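Local coordinates for protein 1,3,6,8-tetrahydroxynaphthalene synthase (Streptomyces coelicolor, PDB 1U0M) that condenses five malonyl-CoA units into a pentaketide and cyclises it to 1,3,6,8-tetrahydroxynaphthalene, a precursor of melanin and naphthoquinone metabolites, at residues A[302-307]-A[321-326]; A[109-114]-A[120-125]; A[283-288]-A[297-302]. One frame throughout, in Å; residues are numbered along the deposited sequence.

Contact 1: residues A[302-307]-A[321-326]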
ATOM      1  N   SER A 302     -20.432   4.444  15.349  1.00 59.43           N
ATOM      2  CA  SER A 302     -19.452   5.260  14.652  1.00 59.07           C
ATOM      3  C   SER A 302     -19.315   6.571  15.412  1.00 57.91           C
ATOM      4  O   SER A 302     -18.216   6.970  15.806  1.00 56.67           O
ATOM      5  CB  SER A 302     -19.924   5.547  13.226  1.00 61.00           C
ATOM      6  OG  SER A 302     -20.364   4.361  12.586  1.00 64.46           O
ATOM      7  N   ARG A 303     -20.450   7.230  15.623  1.00 55.50           N
ATOM      8  CA  ARG A 303     -20.472   8.501  16.326  1.00 54.81           C
ATOM      9  C   ARG A 303     -19.858   8.387  17.719  1.00 52.24           C
ATOM     10  O   ARG A 303     -19.326   9.361  18.248  1.00 54.06           O
ATOM     11  CB  ARG A 303     -21.908   9.030  16.413  1.00 57.46           C
ATOM     12  CG  ARG A 303     -21.987  10.511  16.763  1.00 62.57           C
ATOM     13  CD  ARG A 303     -23.381  11.109  16.557  1.00 67.52           C
ATOM     14  NE  ARG A 303     -23.814  11.081  15.159  1.00 71.32           N
ATOM     15  CZ  ARG A 303     -24.401  10.040  14.574  1.00 73.67           C
ATOM     16  NH1 ARG A 303     -24.636   8.933  15.267  1.00 74.54           N
ATOM     17  NH2 ARG A 303     -24.748  10.105  13.293  1.00 75.01           N
ATOM     18  N   ALA A 304     -19.922   7.198  18.306  1.00 49.26           N
ATOM     19  CA  ALA A 304     -19.358   6.972  19.633  1.00 46.07           C
ATOM     20  C   ALA A 304     -17.827   7.008  19.593  1.00 45.80           C
ATOM     21  O   ALA A 304     -17.180   7.518  20.513  1.00 44.19           O
ATOM     22  CB  ALA A 304     -19.829   5.630  20.174  1.00 47.21           C
ATOM     23  N   THR A 305     -17.247   6.459  18.529  1.00 44.87           N
ATOM     24  CA  THR A 305     -15.790   6.445  18.384  1.00 42.52           C
ATOM     25  C   THR A 305     -15.294   7.874  18.211  1.00 42.66           C
ATOM     26  O   THR A 305     -14.304   8.286  18.818  1.00 44.26           O
ATOM     27  CB  THR A 305     -15.351   5.636  17.141  1.00 41.69           C
ATOM     28  OG1 THR A 305     -15.817   4.289  17.260  1.00 43.21           O
ATOM     29  CG2 THR A 305     -13.828   5.632  17.000  1.00 39.80           C
ATOM     30  N   LEU A 306     -15.998   8.636  17.385  1.00 42.38           N
ATOM     31  CA  LEU A 306     -15.603  10.009  17.111  1.00 42.19           C
ATOM     32  C   LEU A 306     -15.748  10.908  18.342  1.00 41.68           C
ATOM     33  O   LEU A 306     -14.925  11.796  18.573  1.00 41.35           O
ATOM     34  CB  LEU A 306     -16.427  10.550  15.934  1.00 42.55           C
ATOM     35  CG  LEU A 306     -16.520   9.646  14.691  1.00 42.99           C
ATOM     36  CD1 LEU A 306     -17.383  10.323  13.630  1.00 44.05           C
ATOM     37  CD2 LEU A 306     -15.138   9.357  14.134  1.00 42.92           C
ATOM     38  N   THR A 307     -16.786  10.657  19.137  1.00 40.02           N
ATOM     39  CA  THR A 307     -17.054  11.441  20.335  1.00 38.29           C
ATOM     40  C   THR A 307     -15.995  11.238  21.411  1.00 37.70           C
ATOM     41  O   THR A 307     -15.615  12.188  22.110  1.00 37.10           O
ATOM     42  CB  THR A 307     -18.450  11.090  20.932  1.00 39.27           C
ATOM     43  OG1 THR A 307     -19.469  11.389  19.970  1.00 42.73           O
ATOM     44  CG2 THR A 307     -18.719  11.902  22.178  1.00 36.87           C
ATOM     45  N   LEU A 321     -17.145  -1.357  15.450  1.00 59.53           N
ATOM     46  CA  LEU A 321     -17.490  -2.760  15.620  1.00 60.03           C
ATOM     47  C   LEU A 321     -17.191  -3.150  17.050  1.00 60.26           C
ATOM     48  O   LEU A 321     -18.038  -3.711  17.736  1.00 63.32           O
ATOM     49  CB  LEU A 321     -16.667  -3.650  14.696  1.00 60.07           C
ATOM     50  CG  LEU A 321     -17.281  -4.055  13.361  1.00 60.68           C
ATOM     51  CD1 LEU A 321     -16.334  -5.016  12.658  1.00 59.90           C
ATOM     52  CD2 LEU A 321     -18.634  -4.717  13.585  1.00 59.24           C
ATOM     53  N   ARG A 322     -15.979  -2.850  17.498  1.00 59.41           N
ATOM     54  CA  ARG A 322     -15.582  -3.181  18.854  1.00 59.80           C
ATOM     55  C   ARG A 322     -16.645  -2.718  19.853  1.00 61.34           C
ATOM     56  O   ARG A 322     -16.876  -3.371  20.871  1.00 61.82           O
ATOM     57  CB  ARG A 322     -14.223  -2.546  19.177  1.00 59.19           C
ATOM     58  CG  ARG A 322     -13.617  -2.981  20.508  1.00 59.38           C
ATOM     59  CD  ARG A 322     -14.064  -2.073  21.639  1.00 61.69           C
ATOM     60  NE  ARG A 322     -13.364  -0.791  21.614  1.00 63.54           N
ATOM     61  CZ  ARG A 322     -13.874   0.354  22.060  1.00 63.83           C
ATOM     62  NH1 ARG A 322     -15.099   0.393  22.565  1.00 65.08           N
ATOM     63  NH2 ARG A 322     -13.159   1.464  22.004  1.00 64.99           N
ATOM     64  N   ARG A 323     -17.301  -1.600  19.560  1.00 61.79           N
ATOM     65  CA  ARG A 323     -18.332  -1.081  20.452  1.00 63.08           C
ATOM     66  C   ARG A 323     -19.656  -1.807  20.252  1.00 65.41           C
ATOM     67  O   ARG A 323     -20.511  -1.821  21.143  1.00 66.18           O
ATOM     68  CB  ARG A 323     -18.525   0.420  20.228  1.00 60.55           C
ATOM     69  CG  ARG A 323     -17.370   1.270  20.720  1.00 55.90           C
ATOM     70  CD  ARG A 323     -17.471   2.684  20.187  1.00 52.50           C
ATOM     71  NE  ARG A 323     -16.232   3.421  20.399  1.00 49.93           N
ATOM     72  CZ  ARG A 323     -15.937   4.089  21.506  1.00 50.64           C
ATOM     73  NH1 ARG A 323     -16.799   4.123  22.512  1.00 48.10           N
ATOM     74  NH2 ARG A 323     -14.773   4.716  21.613  1.00 50.30           N
ATOM     75  N   LEU A 324     -19.821  -2.405  19.079  1.00 67.31           N
ATOM     76  CA  LEU A 324     -21.036  -3.137  18.764  1.00 69.52           C
ATOM     77  C   LEU A 324     -20.980  -4.497  19.443  1.00 70.71           C
ATOM     78  O   LEU A 324     -22.006  -5.143  19.656  1.00 71.05           O
ATOM     79  CB  LEU A 324     -21.173  -3.293  17.251  1.00 69.71           C
ATOM     80  CG  LEU A 324     -22.432  -3.972  16.714  1.00 69.35           C
ATOM     81  CD1 LEU A 324     -22.661  -3.530  15.284  1.00 69.16           C
ATOM     82  CD2 LEU A 324     -22.292  -5.481  16.808  1.00 69.05           C
ATOM     83  N   PHE A 325     -19.768  -4.920  19.783  1.00 72.12           N
ATOM     84  CA  PHE A 325     -19.558  -6.189  20.464  1.00 73.54           C
ATOM     85  C   PHE A 325     -19.821  -6.021  21.953  1.00 75.00           C
ATOM     86  O   PHE A 325     -20.501  -6.845  22.561  1.00 76.47           O
ATOM     87  CB  PHE A 325     -18.120  -6.681  20.269  1.00 72.87           C
ATOM     88  CG  PHE A 325     -17.900  -7.439  18.995  1.00 71.76           C
ATOM     89  CD1 PHE A 325     -18.181  -6.859  17.764  1.00 71.67           C
ATOM     90  CD2 PHE A 325     -17.400  -8.736  19.024  1.00 71.57           C
ATOM     91  CE1 PHE A 325     -17.966  -7.556  16.583  1.00 71.73           C
ATOM     92  CE2 PHE A 325     -17.180  -9.444  17.847  1.00 71.43           C
ATOM     93  CZ  PHE A 325     -17.463  -8.854  16.624  1.00 72.20           C
ATOM     94  N   ASP A 326     -19.277  -4.955  22.538  1.00 76.39           N
ATOM     95  CA  ASP A 326     -19.453  -4.701  23.966  1.00 77.80           C
ATOM     96  C   ASP A 326     -20.917  -4.571  24.353  1.00 77.99           C
ATOM     97  O   ASP A 326     -21.327  -5.037  25.415  1.00 78.37           O
ATOM     98  CB  ASP A 326     -18.690  -3.448  24.387  1.00 78.77           C
ATOM     99  CG  ASP A 326     -17.213  -3.538  24.068  1.00 80.28           C
ATOM    100  OD1 ASP A 326     -16.600  -4.593  24.346  1.00 80.23           O
ATOM    101  OD2 ASP A 326     -16.666  -2.546  23.542  1.00 81.31           O
TER

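Contact 2: residues A[109-114]-A[120-125]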
ATOM      1  N   ILE A 109      -1.173 -10.695   6.520  1.00 53.15           N
ATOM      2  CA  ILE A 109      -1.296  -9.527   7.381  1.00 50.38           C
ATOM      3  C   ILE A 109      -1.653  -8.347   6.485  1.00 49.39           C
ATOM      4  O   ILE A 109      -1.110  -8.194   5.392  1.00 48.03           O
ATOM      5  CB  ILE A 109       0.010  -9.186   8.114  1.00 49.37           C
ATOM      6  CG1 ILE A 109       0.362 -10.293   9.107  1.00 48.93           C
ATOM      7  CG2 ILE A 109      -0.148  -7.857   8.836  1.00 48.96           C
ATOM      8  CD1 ILE A 109       1.540  -9.968  10.008  1.00 46.61           C
ATOM      9  N   ILE A 110      -2.580  -7.523   6.952  1.00 48.57           N
ATOM     10  CA  ILE A 110      -3.010  -6.359   6.202  1.00 46.91           C
ATOM     11  C   ILE A 110      -2.810  -5.157   7.109  1.00 45.46           C
ATOM     12  O   ILE A 110      -3.628  -4.877   7.987  1.00 44.42           O
ATOM     13  CB  ILE A 110      -4.480  -6.499   5.801  1.00 47.43           C
ATOM     14  CG1 ILE A 110      -4.692  -7.870   5.149  1.00 48.94           C
ATOM     15  CG2 ILE A 110      -4.855  -5.408   4.815  1.00 48.73           C
ATOM     16  CD1 ILE A 110      -6.139  -8.176   4.794  1.00 51.65           C
ATOM     17  N   TYR A 111      -1.704  -4.453   6.891  1.00 43.77           N
ATOM     18  CA  TYR A 111      -1.351  -3.297   7.705  1.00 41.50           C
ATOM     19  C   TYR A 111      -1.704  -1.974   7.036  1.00 40.53           C
ATOM     20  O   TYR A 111      -1.150  -1.640   5.986  1.00 41.01           O
ATOM     21  CB  TYR A 111       0.149  -3.338   8.004  1.00 42.10           C
ATOM     22  CG  TYR A 111       0.617  -2.342   9.055  1.00 44.26           C
ATOM     23  CD1 TYR A 111       0.673  -2.696  10.405  1.00 43.31           C
ATOM     24  CD2 TYR A 111       1.012  -1.052   8.695  1.00 42.72           C
ATOM     25  CE1 TYR A 111       1.117  -1.792  11.366  1.00 44.84           C
ATOM     26  CE2 TYR A 111       1.455  -0.147   9.647  1.00 44.24           C
ATOM     27  CZ  TYR A 111       1.508  -0.522  10.978  1.00 45.45           C
ATOM     28  OH  TYR A 111       1.975   0.372  11.912  1.00 48.36           O
ATOM     29  N   VAL A 112      -2.621  -1.217   7.639  1.00 39.29           N
ATOM     30  CA  VAL A 112      -3.000   0.076   7.070  1.00 38.44           C
ATOM     31  C   VAL A 112      -2.665   1.271   7.963  1.00 38.32           C
ATOM     32  O   VAL A 112      -2.953   1.292   9.160  1.00 38.86           O
ATOM     33  CB  VAL A 112      -4.491   0.123   6.708  1.00 36.83           C
ATOM     34  CG1 VAL A 112      -4.791  -0.966   5.704  1.00 37.17           C
ATOM     35  CG2 VAL A 112      -5.344  -0.036   7.951  1.00 37.14           C
ATOM     36  N   SER A 113      -2.037   2.264   7.353  1.00 37.19           N
ATOM     37  CA  SER A 113      -1.640   3.480   8.043  1.00 35.49           C
ATOM     38  C   SER A 113      -1.267   4.545   7.032  1.00 32.83           C
ATOM     39  O   SER A 113      -0.564   4.267   6.064  1.00 35.20           O
ATOM     40  CB  SER A 113      -0.440   3.211   8.940  1.00 35.15           C
ATOM     41  OG  SER A 113       0.106   4.437   9.393  1.00 37.94           O
ATOM     42  N   CYS A 114      -1.734   5.764   7.251  1.00 31.62           N
ATOM     43  CA  CYS A 114      -1.416   6.863   6.342  1.00 31.79           C
ATOM     44  C   CYS A 114      -0.794   8.007   7.121  1.00 30.66           C
ATOM     45  O   CYS A 114      -0.550   9.085   6.582  1.00 32.35           O
ATOM     46  CB  CYS A 114      -2.682   7.351   5.638  1.00 28.18           C
ATOM     47  SG  CYS A 114      -3.910   8.074   6.725  1.00 33.03           S
ATOM     48  N   PRO A 120      10.815  -1.286   4.944  1.00 29.55           N
ATOM     49  CA  PRO A 120       9.555  -2.050   4.853  1.00 32.34           C
ATOM     50  C   PRO A 120       8.522  -1.529   5.855  1.00 32.24           C
ATOM     51  O   PRO A 120       8.860  -0.801   6.778  1.00 32.84           O
ATOM     52  CB  PRO A 120       9.969  -3.486   5.229  1.00 29.72           C
ATOM     53  CG  PRO A 120      11.463  -3.477   5.229  1.00 33.30           C
ATOM     54  CD  PRO A 120      11.840  -2.079   5.634  1.00 31.32           C
ATOM     55  N   SER A 121       7.271  -1.924   5.689  1.00 35.64           N
ATOM     56  CA  SER A 121       6.251  -1.497   6.630  1.00 38.65           C
ATOM     57  C   SER A 121       6.486  -2.330   7.883  1.00 40.52           C
ATOM     58  O   SER A 121       7.406  -3.158   7.918  1.00 40.06           O
ATOM     59  CB  SER A 121       4.862  -1.757   6.077  1.00 36.78           C
ATOM     60  OG  SER A 121       4.638  -3.140   5.937  1.00 40.54           O
ATOM     61  N   LEU A 122       5.667  -2.106   8.907  1.00 41.59           N
ATOM     62  CA  LEU A 122       5.798  -2.822  10.174  1.00 41.60           C
ATOM     63  C   LEU A 122       5.600  -4.336  10.053  1.00 40.96           C
ATOM     64  O   LEU A 122       6.092  -5.087  10.885  1.00 40.83           O
ATOM     65  CB  LEU A 122       4.795  -2.278  11.205  1.00 40.28           C
ATOM     66  CG  LEU A 122       5.312  -1.617  12.491  1.00 39.44           C
ATOM     67  CD1 LEU A 122       4.276  -1.844  13.584  1.00 41.05           C
ATOM     68  CD2 LEU A 122       6.643  -2.200  12.935  1.00 38.08           C
ATOM     69  N   THR A 123       4.877  -4.781   9.031  1.00 40.81           N
ATOM     70  CA  THR A 123       4.621  -6.204   8.845  1.00 40.96           C
ATOM     71  C   THR A 123       5.862  -7.084   8.991  1.00 42.00           C
ATOM     72  O   THR A 123       5.820  -8.110   9.665  1.00 42.83           O
ATOM     73  CB  THR A 123       4.018  -6.492   7.470  1.00 42.20           C
ATOM     74  OG1 THR A 123       4.889  -5.972   6.459  1.00 42.69           O
ATOM     75  CG2 THR A 123       2.619  -5.881   7.353  1.00 39.12           C
ATOM     76  N   ALA A 124       6.959  -6.690   8.351  1.00 41.30           N
ATOM     77  CA  ALA A 124       8.197  -7.453   8.428  1.00 40.22           C
ATOM     78  C   ALA A 124       8.672  -7.601   9.870  1.00 40.77           C
ATOM     79  O   ALA A 124       8.995  -8.704  10.314  1.00 39.86           O
ATOM     80  CB  ALA A 124       9.270  -6.779   7.607  1.00 39.20           C
ATOM     81  N   TRP A 125       8.718  -6.484  10.591  1.00 41.37           N
ATOM     82  CA  TRP A 125       9.162  -6.470  11.983  1.00 42.00           C
ATOM     83  C   TRP A 125       8.180  -7.246  12.858  1.00 43.46           C
ATOM     84  O   TRP A 125       8.569  -7.846  13.852  1.00 45.38           O
ATOM     85  CB  TRP A 125       9.281  -5.029  12.476  1.00 41.06           C
ATOM     86  CG  TRP A 125       9.775  -4.876  13.888  1.00 41.81           C
ATOM     87  CD1 TRP A 125      11.076  -4.862  14.311  1.00 40.65           C
ATOM     88  CD2 TRP A 125       8.971  -4.675  15.058  1.00 41.69           C
ATOM     89  NE1 TRP A 125      11.130  -4.660  15.672  1.00 41.93           N
ATOM     90  CE2 TRP A 125       9.849  -4.545  16.153  1.00 42.29           C
ATOM     91  CE3 TRP A 125       7.591  -4.594  15.286  1.00 42.58           C
ATOM     92  CZ2 TRP A 125       9.393  -4.333  17.456  1.00 42.48           C
ATOM     93  CZ3 TRP A 125       7.136  -4.383  16.582  1.00 43.59           C
ATOM     94  CH2 TRP A 125       8.034  -4.258  17.650  1.00 43.44           C
TER

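Contact 3: residues A[283-288]-A[297-302]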
ATOM      1  N   ARG A 283     -21.115  15.506  11.053  1.00 85.55           N
ATOM      2  CA  ARG A 283     -21.707  16.278   9.971  1.00 86.47           C
ATOM      3  C   ARG A 283     -21.894  15.357   8.775  1.00 86.33           C
ATOM      4  O   ARG A 283     -23.015  15.132   8.317  1.00 86.67           O
ATOM      5  CB  ARG A 283     -20.814  17.473   9.588  1.00 87.56           C
ATOM      6  CG  ARG A 283     -19.430  17.127   9.026  1.00 89.04           C
ATOM      7  CD  ARG A 283     -18.418  16.788  10.115  1.00 89.97           C
ATOM      8  NE  ARG A 283     -18.128  17.935  10.974  1.00 90.86           N
ATOM      9  CZ  ARG A 283     -17.621  19.088  10.545  1.00 91.77           C
ATOM     10  NH1 ARG A 283     -17.341  19.259   9.259  1.00 91.98           N
ATOM     11  NH2 ARG A 283     -17.396  20.076  11.403  1.00 91.82           N
ATOM     12  N   ILE A 284     -20.785  14.809   8.295  1.00 86.18           N
ATOM     13  CA  ILE A 284     -20.785  13.906   7.157  1.00 85.92           C
ATOM     14  C   ILE A 284     -21.581  12.641   7.463  1.00 86.06           C
ATOM     15  O   ILE A 284     -22.189  12.048   6.574  1.00 86.03           O
ATOM     16  CB  ILE A 284     -19.340  13.518   6.781  1.00 85.81           C
ATOM     17  CG1 ILE A 284     -18.555  14.772   6.392  1.00 85.40           C
ATOM     18  CG2 ILE A 284     -19.344  12.514   5.643  1.00 85.39           C
ATOM     19  CD1 ILE A 284     -17.090  14.515   6.114  1.00 85.61           C
ATOM     20  N   LEU A 285     -21.583  12.237   8.728  1.00 86.28           N
ATOM     21  CA  LEU A 285     -22.302  11.038   9.131  1.00 87.07           C
ATOM     22  C   LEU A 285     -23.808  11.263   9.103  1.00 88.10           C
ATOM     23  O   LEU A 285     -24.574  10.339   8.832  1.00 88.27           O
ATOM     24  CB  LEU A 285     -21.870  10.610  10.533  1.00 86.85           C
ATOM     25  CG  LEU A 285     -22.235   9.184  10.950  1.00 86.40           C
ATOM     26  CD1 LEU A 285     -21.512   8.193  10.056  1.00 86.24           C
ATOM     27  CD2 LEU A 285     -21.849   8.960  12.401  1.00 86.83           C
ATOM     28  N   ASP A 286     -24.231  12.493   9.381  1.00 89.40           N
ATOM     29  CA  ASP A 286     -25.652  12.827   9.387  1.00 90.62           C
ATOM     30  C   ASP A 286     -26.239  13.013   7.997  1.00 90.91           C
ATOM     31  O   ASP A 286     -27.452  12.905   7.809  1.00 91.03           O
ATOM     32  CB  ASP A 286     -25.906  14.080  10.220  1.00 91.53           C
ATOM     33  CG  ASP A 286     -26.058  13.770  11.691  1.00 92.74           C
ATOM     34  OD1 ASP A 286     -26.849  12.863  12.020  1.00 92.95           O
ATOM     35  OD2 ASP A 286     -25.394  14.428  12.520  1.00 94.61           O
ATOM     36  N   ASP A 287     -25.383  13.310   7.026  1.00 91.13           N
ATOM     37  CA  ASP A 287     -25.835  13.471   5.651  1.00 90.89           C
ATOM     38  C   ASP A 287     -26.096  12.065   5.124  1.00 90.55           C
ATOM     39  O   ASP A 287     -26.830  11.873   4.156  1.00 91.05           O
ATOM     40  CB  ASP A 287     -24.756  14.156   4.808  1.00 91.55           C
ATOM     41  CG  ASP A 287     -24.624  15.639   5.111  1.00 92.31           C
ATOM     42  OD1 ASP A 287     -24.587  16.007   6.305  1.00 92.86           O
ATOM     43  OD2 ASP A 287     -24.550  16.436   4.150  1.00 91.56           O
ATOM     44  N   LEU A 288     -25.490  11.083   5.784  1.00 89.46           N
ATOM     45  CA  LEU A 288     -25.648   9.691   5.399  1.00 88.79           C
ATOM     46  C   LEU A 288     -26.923   9.136   6.034  1.00 88.80           C
ATOM     47  O   LEU A 288     -27.510   8.181   5.531  1.00 89.44           O
ATOM     48  CB  LEU A 288     -24.426   8.885   5.854  1.00 87.69           C
ATOM     49  CG  LEU A 288     -24.124   7.551   5.164  1.00 86.66           C
ATOM     50  CD1 LEU A 288     -25.121   6.500   5.583  1.00 86.57           C
ATOM     51  CD2 LEU A 288     -24.149   7.743   3.659  1.00 86.51           C
ATOM     52  N   HIS A 297     -29.677   7.649  14.657  1.00 79.03           N
ATOM     53  CA  HIS A 297     -29.310   6.667  15.674  1.00 76.75           C
ATOM     54  C   HIS A 297     -28.651   5.396  15.142  1.00 75.42           C
ATOM     55  O   HIS A 297     -28.058   4.644  15.907  1.00 74.30           O
ATOM     56  CB  HIS A 297     -30.579   6.289  16.462  1.00 76.96           C
ATOM     57  CG  HIS A 297     -30.334   5.383  17.629  1.00 77.07           C
ATOM     58  ND1 HIS A 297     -29.641   5.790  18.752  1.00 77.71           N
ATOM     59  CD2 HIS A 297     -30.707   4.099  17.859  1.00 76.62           C
ATOM     60  CE1 HIS A 297     -29.606   4.797  19.624  1.00 76.86           C
ATOM     61  NE2 HIS A 297     -30.245   3.761  19.107  1.00 75.83           N
ATOM     62  N   ALA A 298     -28.748   5.168  13.838  1.00 74.70           N
ATOM     63  CA  ALA A 298     -28.172   3.976  13.229  1.00 73.84           C
ATOM     64  C   ALA A 298     -26.662   3.928  13.397  1.00 73.43           C
ATOM     65  O   ALA A 298     -26.096   2.882  13.722  1.00 73.17           O
ATOM     66  CB  ALA A 298     -28.536   3.917  11.750  1.00 73.36           C
ATOM     67  N   PHE A 299     -26.017   5.067  13.169  1.00 72.67           N
ATOM     68  CA  PHE A 299     -24.566   5.162  13.290  1.00 71.60           C
ATOM     69  C   PHE A 299     -24.211   5.601  14.698  1.00 70.62           C
ATOM     70  O   PHE A 299     -23.446   6.545  14.891  1.00 70.69           O
ATOM     71  CB  PHE A 299     -24.015   6.170  12.284  1.00 71.07           C
ATOM     72  CG  PHE A 299     -24.742   6.172  10.981  1.00 70.16           C
ATOM     73  CD1 PHE A 299     -25.859   6.978  10.798  1.00 71.14           C
ATOM     74  CD2 PHE A 299     -24.345   5.332   9.951  1.00 70.49           C
ATOM     75  CE1 PHE A 299     -26.575   6.946   9.608  1.00 71.37           C
ATOM     76  CE2 PHE A 299     -25.053   5.291   8.756  1.00 70.61           C
ATOM     77  CZ  PHE A 299     -26.171   6.099   8.584  1.00 71.25           C
ATOM     78  N   ARG A 300     -24.785   4.911  15.677  1.00 69.31           N
ATOM     79  CA  ARG A 300     -24.545   5.209  17.079  1.00 67.79           C
ATOM     80  C   ARG A 300     -23.129   4.817  17.482  1.00 65.96           C
ATOM     81  O   ARG A 300     -22.490   5.502  18.282  1.00 65.05           O
ATOM     82  CB  ARG A 300     -25.556   4.455  17.952  1.00 69.00           C
ATOM     83  CG  ARG A 300     -25.281   4.554  19.447  1.00 71.61           C
ATOM     84  CD  ARG A 300     -26.381   3.919  20.303  1.00 73.71           C
ATOM     85  NE  ARG A 300     -26.461   2.463  20.183  1.00 74.17           N
ATOM     86  CZ  ARG A 300     -27.057   1.815  19.186  1.00 73.78           C
ATOM     87  NH1 ARG A 300     -27.637   2.491  18.203  1.00 73.37           N
ATOM     88  NH2 ARG A 300     -27.077   0.487  19.178  1.00 73.09           N
ATOM     89  N   PHE A 301     -22.653   3.710  16.920  1.00 64.20           N
ATOM     90  CA  PHE A 301     -21.321   3.190  17.221  1.00 62.93           C
ATOM     91  C   PHE A 301     -20.213   4.019  16.586  1.00 60.91           C
ATOM     92  O   PHE A 301     -19.183   4.272  17.206  1.00 59.80           O
ATOM     93  CB  PHE A 301     -21.234   1.734  16.759  1.00 63.80           C
ATOM     94  CG  PHE A 301     -22.204   0.829  17.459  1.00 64.93           C
ATOM     95  CD1 PHE A 301     -21.923   0.336  18.731  1.00 64.75           C
ATOM     96  CD2 PHE A 301     -23.426   0.514  16.874  1.00 65.43           C
ATOM     97  CE1 PHE A 301     -22.843  -0.452  19.411  1.00 64.04           C
ATOM     98  CE2 PHE A 301     -24.353  -0.275  17.546  1.00 64.57           C
ATOM     99  CZ  PHE A 301     -24.059  -0.757  18.818  1.00 64.61           C
ATOM    100  N   SER A 302     -20.432   4.444  15.349  1.00 59.43           N
ATOM    101  CA  SER A 302     -19.452   5.260  14.652  1.00 59.07           C
ATOM    102  C   SER A 302     -19.315   6.571  15.412  1.00 57.91           C
ATOM    103  O   SER A 302     -18.216   6.970  15.806  1.00 56.67           O
ATOM    104  CB  SER A 302     -19.924   5.547  13.226  1.00 61.00           C
ATOM    105  OG  SER A 302     -20.364   4.361  12.586  1.00 64.46           O
TER

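Contact 1: residues A[302-307]-A[321-326]
R323 reaches from helix 315-326 onto A304 and T305 of helix 300-308 and carries all of this small helix-helix contact from its own side. The tight part lies along its aliphatic stem and at NE. The chain is extended from CG to NE, and CD lies 3.8 Å from the A304 CB methyl. Farther out, NE passes 3.3 Å from T305 OG1, with the two side chains crossing at a slant. The hydroxyl sits beside its own backbone N (chi1 -59°), which turns it toward the arginine, but its clear partner is the carboxylate of D319. Because D319 also forms a salt bridge with NE, one acid holds both groups. Beyond NE the fit is looser: A304 O stands 3.7 Å above the plane of the R323 guanidinium, over its centre, and T305 N is above the same face nearer the rim. The opposite face has R322 NH2 near its rim, and R322 is itself paired with D319 and, weakly, with D326. A304 and R323 are both partly exposed, and the arginine's outer end is held by E308, paired with NH2, and by a cation-pi contact with Y309. The polar links between the helices are the R323-E308 salt bridge and the T305-D319 hydrogen bond. Both helices belong to the C-terminal half of the thiolase fold of chalcone synthase-like enzymes.

Contact 2: residues A[109-114]-A[120-125]
I109 and Y111 of strand 108-112 meet L122 and T123 in the N-terminal part of helix 122-129, the first two elements of a beta-alpha-beta unit completed by strand 137-141. Going along the strand, I109 comes first. Its CG2 branch, set opposite the backbone N, comes within 3.7 Å of T123 CG2, the two side chains lying alongside each other and pointing opposite ways. I110 points away from the helix and packs on helix 148-162, as the alternation of a strand requires, so this strand is covered by a helix on each side, as in the layered thiolase fold. Y111 returns to the contact and meets both L122 and T123. With CG anti to the backbone N (chi1 -169°), its ring stands beside the helix; L122 CB lies over one face, 4.0 Å from the centroid of the Y111 ring and 25° off its normal, a CH-pi contact offset toward the rim. Farther out, L122 CD1 approaches Y111 OH at 3.6 Å, and this hydroxyl also makes a weak hydrogen bond to Y80. A serine in place of Y111 would probably leave L122 CB without the ring face it packs on and open a gap between strand and helix. After V112, S113 and C114 lead away from the helix, C114 to the second subunit, where it packs on M119 of that chain. T123 turns its hydroxyl to Q138 of the neighbouring strand, while its CG2 methyl packs 3.6 Å from Y111 CB.

Contact 3: residues A[283-288]-A[297-302]
F299 projects from the turn before helix 300-308 into the side of helix 281-291, where L285 and L288 receive it. The turn is an inverse gamma turn centred on F299, and the residue's chi1 of -36° keeps CG beside its backbone N, with the ring directed at the helix. At the root of the side chain, F299 CB touches L285 CD2 at 3.5 Å and L285 CG at 3.7 Å. The next atom, F299 CG, lies 3.9 Å from L285 CD1, so that both branches of L285 lie against the base of the phenylalanine, the leucine and the ring pointing past one another. Along the ring, CD1 and CE1 pass near the backbone carbonyl of L285, while CD2 stays by L285 CD1. Toward the tip, CE2 and CZ come up to the second leucine, and F299 CZ is 3.2 Å from L288 CD1, tight and shorter than usual for two carbons, where the side chains cross at about a right angle. A298 CB lies over one face of the ring, near its rim. L285 CD2 also reaches S302 CB at 4.0 Å, beside the hydroxyl that bonds to V277 O of the sheet. L288 continues onto helix 251-263 through M251 and L258. No hydrogen bond links the two segments, so the attachment between them rests on shape and on the burial of apolar carbon.

In the fold
Contact 2 comes first along the chain, in the N-terminal half, followed by contact 3 and then contact 1 in the C-terminal half. Contacts 1 and 3 have centres about 11 Å apart and share S302 of helix 300-308, which touches both helix 281-291 and helix 315-326: F301 packs on R323 and L324, while R303 lies against L285. Contact 2 lies on the opposite side of the chain's centre, its centre about 24 Å from that of contact 1 and 29 Å from that of contact 3. The mixed sheet has strands in both halves and so connects the two regions. Contact 2 borders the second subunit, whereas no other chain touches contacts 1 and 3.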